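Local coordinates for spike protein S1 (Bat coronavirus HKU9, PDB 5GYQ) that forms the putative receptor-binding domain of the viral spike, the glycoprotein predicted to attach the virion to a host-cell receptor and so begin infection, at residues W22-Y28 with S63-M69. Sequence-based numbering, arbitrary orientation.
Sequences WRRYMLY and SVTLDVM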
loop_
_atom_site.group_PDB
_atom_site.type_symbol
_atom_site.label_atom_id
_atom_site.label_comp_id
_atom_site.label_asym_id
_atom_site.label_seq_id
_atom_site.Cartn_x
_atom_site.Cartn_y
_atom_site.Cartn_z
ATOM N N TRP A 22 2.056 8.361 -2.423
ATOM C CA TRP A 22 1.604 7.251 -1.584
ATOM C C TRP A 22 1.991 7.463 -0.125
ATOM O O TRP A 22 3.010 8.097 0.166
ATOM C CB TRP A 22 2.179 5.921 -2.083
ATOM C CG TRP A 22 3.690 5.836 -2.071
ATOM C CD1 TRP A 22 4.540 6.210 -3.072
ATOM C CD2 TRP A 22 4.519 5.326 -1.015
ATOM N NE1 TRP A 22 5.842 5.972 -2.705
ATOM C CE2 TRP A 22 5.857 5.428 -1.447
ATOM C CE3 TRP A 22 4.260 4.790 0.250
ATOM C CZ2 TRP A 22 6.932 5.022 -0.659
ATOM C CZ3 TRP A 22 5.332 4.387 1.034
ATOM C CH2 TRP A 22 6.650 4.505 0.575
ATOM N N ARG A 23 1.190 6.931 0.795
ATOM C CA ARG A 23 1.451 7.183 2.214
ATOM C C ARG A 23 1.838 5.933 2.994
ATOM O O ARG A 23 1.315 4.853 2.756
ATOM C CB ARG A 23 0.233 7.841 2.864
ATOM C CG ARG A 23 0.207 9.352 2.704
ATOM C CD ARG A 23 -1.208 9.857 2.495
ATOM N NE ARG A 23 -1.540 10.972 3.377
ATOM C CZ ARG A 23 -2.575 11.782 3.188
ATOM N NH1 ARG A 23 -3.370 11.607 2.139
ATOM N NH2 ARG A 23 -2.812 12.772 4.038
ATOM N N ARG A 24 2.759 6.097 3.937
ATOM C CA ARG A 24 3.235 4.982 4.746
ATOM C C ARG A 24 2.827 5.128 6.206
ATOM O O ARG A 24 2.879 6.219 6.768
ATOM C CB ARG A 24 4.759 4.861 4.639
ATOM C CG ARG A 24 5.395 3.929 5.667
ATOM C CD ARG A 24 6.773 3.479 5.213
ATOM N NE ARG A 24 6.688 2.615 4.037
ATOM C CZ ARG A 24 7.739 2.128 3.384
ATOM N NH1 ARG A 24 8.969 2.421 3.784
ATOM N NH2 ARG A 24 7.557 1.350 2.326
ATOM N N TYR A 25 2.413 4.019 6.808
ATOM C CA TYR A 25 2.115 3.976 8.233
ATOM C C TYR A 25 2.878 2.824 8.871
ATOM O O TYR A 25 2.761 1.676 8.443
ATOM C CB TYR A 25 0.610 3.830 8.473
ATOM C CG TYR A 25 -0.208 4.914 7.807
ATOM C CD1 TYR A 25 -0.517 6.088 8.479
ATOM C CD2 TYR A 25 -0.658 4.768 6.500
ATOM C CE1 TYR A 25 -1.258 7.086 7.870
ATOM C CE2 TYR A 25 -1.396 5.757 5.884
ATOM C CZ TYR A 25 -1.694 6.914 6.571
ATOM O OH TYR A 25 -2.431 7.899 5.956
ATOM N N MET A 26 3.674 3.134 9.887
ATOM C CA MET A 26 4.489 2.119 10.535
ATOM C C MET A 26 3.871 1.658 11.852
ATOM O O MET A 26 3.555 2.465 12.723
ATOM C CB MET A 26 5.905 2.647 10.761
ATOM C CG MET A 26 6.679 2.879 9.472
ATOM S SD MET A 26 8.306 3.609 9.742
ATOM C CE MET A 26 9.013 3.479 8.101
ATOM N N LEU A 27 3.698 0.345 11.970
ATOM C CA LEU A 27 3.145 -0.293 13.158
ATOM C C LEU A 27 4.224 -1.086 13.883
ATOM O O LEU A 27 4.836 -1.997 13.307
ATOM C CB LEU A 27 1.986 -1.219 12.792
ATOM C CG LEU A 27 0.964 -0.708 11.777
ATOM C CD1 LEU A 27 -0.101 -1.764 11.530
ATOM C CD2 LEU A 27 0.338 0.590 12.250
ATOM N N TYR A 28 4.437 -0.739 15.148
ATOM C CA TYR A 28 5.494 -1.335 15.955
ATOM C C TYR A 28 5.106 -1.375 17.432
ATOM O O TYR A 28 4.589 -0.393 17.965
ATOM C CB TYR A 28 6.798 -0.552 15.772
ATOM C CG TYR A 28 7.956 -1.082 16.581
ATOM C CD1 TYR A 28 8.292 -0.516 17.803
ATOM C CD2 TYR A 28 8.713 -2.152 16.123
ATOM C CE1 TYR A 28 9.351 -1.001 18.547
ATOM C CE2 TYR A 28 9.774 -2.644 16.861
ATOM C CZ TYR A 28 10.088 -2.064 18.072
ATOM O OH TYR A 28 11.142 -2.548 18.813
ATOM N N SER A 63 7.210 -6.316 12.989
ATOM C CA SER A 63 6.700 -4.999 12.626
ATOM C C SER A 63 5.802 -5.115 11.403
ATOM O O SER A 63 5.932 -6.060 10.614
ATOM C CB SER A 63 7.842 -4.020 12.344
ATOM O OG SER A 63 8.402 -4.256 11.063
ATOM N N VAL A 64 4.894 -4.156 11.246
ATOM C CA VAL A 64 4.006 -4.149 10.085
ATOM C C VAL A 64 3.994 -2.772 9.434
ATOM O O VAL A 64 3.836 -1.770 10.110
ATOM C CB VAL A 64 2.562 -4.548 10.465
ATOM C CG1 VAL A 64 1.634 -4.419 9.265
ATOM C CG2 VAL A 64 2.528 -5.966 11.016
ATOM N N THR A 65 4.168 -2.721 8.120
ATOM C CA THR A 65 4.125 -1.450 7.406
ATOM C C THR A 65 2.964 -1.432 6.423
ATOM O O THR A 65 2.759 -2.387 5.681
ATOM C CB THR A 65 5.440 -1.182 6.657
ATOM O OG1 THR A 65 6.533 -1.235 7.581
ATOM C CG2 THR A 65 5.408 0.187 5.997
ATOM N N LEU A 66 2.197 -0.345 6.430
ATOM C CA LEU A 66 1.070 -0.198 5.515
ATOM C C LEU A 66 1.302 0.938 4.529
ATOM O O LEU A 66 1.359 2.101 4.918
ATOM C CB LEU A 66 -0.224 0.059 6.289
ATOM C CG LEU A 66 -0.548 -0.918 7.419
ATOM C CD1 LEU A 66 -1.787 -0.464 8.180
ATOM C CD2 LEU A 66 -0.731 -2.327 6.877
ATOM N N ASP A 67 1.435 0.599 3.253
ATOM C CA ASP A 67 1.557 1.619 2.219
ATOM C C ASP A 67 0.249 1.733 1.458
ATOM O O ASP A 67 -0.250 0.754 0.925
ATOM C CB ASP A 67 2.705 1.295 1.267
ATOM C CG ASP A 67 4.031 1.186 1.986
ATOM O OD1 ASP A 67 4.193 1.842 3.033
ATOM O OD2 ASP A 67 4.913 0.447 1.503
ATOM N N VAL A 68 -0.309 2.932 1.402
ATOM C CA VAL A 68 -1.631 3.107 0.818
ATOM C C VAL A 68 -1.606 4.087 -0.348
ATOM O O VAL A 68 -0.981 5.160 -0.273
ATOM C CB VAL A 68 -2.638 3.585 1.875
ATOM C CG1 VAL A 68 -4.015 3.764 1.262
ATOM C CG2 VAL A 68 -2.700 2.588 3.027
ATOM N N MET A 69 -2.279 3.697 -1.428
ATOM C CA MET A 69 -2.390 4.545 -2.612
ATOM C C MET A 69 -3.519 4.051 -3.500
ATOM O O MET A 69 -4.192 3.084 -3.166
ATOM C CB MET A 69 -1.076 4.553 -3.393
ATOM C CG MET A 69 -0.766 3.228 -4.081
ATOM S SD MET A 69 0.982 2.784 -3.988
ATOM C CE MET A 69 1.089 2.206 -2.296
#
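Arg24 lies alongside Asp67 and grips its carboxylate side-on with two nitrogens, NE meeting Asp67 OD1 at 2.8 Å and NH2 meeting Asp67 OD2 at 2.9 Å. Both oxygens are approached on their syn side; they lie close to the guanidinium plane, but the two planes are turned 21° apart, so the pair is slightly twisted. The arginine reaches it by setting CG anti to its backbone N (chi1 168°) and then bending at chi3. Thr65 CG2 packs 3.4 Å from Arg24 NE, while Trp22 CH2 sits over one guanidinium face, near its rim. The indole runs beside Asp67 with its plane 59° from that of the carboxylate, and Trp22 CZ3 lies 3.4 Å from Asp67 OD1. A second partner, Tyr92, hydrogen-bonds to Asp67 OD2, and together these contacts should fix the buried carboxylate's rotation. At the same end Met69 curls back to make an oblique Met-aromatic contact with Trp22, its SD 5.3 Å from the centroid of the five-membered ring.

On the other face, shared by Arg23, Tyr25, Leu27, Val64, Leu66 and Val68, the side-chain contacts between the strands are apolar, and the end of Arg23 leads away. Leu27 CD1 touches both Val64 CG1 (3.9 Å) and Leu66 CD1 (4.0 Å), and the Tyr25 ring reaches Val68 CG2 obliquely. Paired N-H and C=O groups join the backbones at Arg23–Val68, Tyr25–Leu66 and Leu27–Val64, the hydrogen-bonded pairs of this antiparallel register.

Strand 23-27 is an outer strand of the domain's five-stranded antiparallel sheet; strand 63-71 separates it from strand 146-157. Val12 of helix 10-14 packs against Tyr25 and Val68, and Phe32 of strand 30-32 touches Leu27 and Leu66.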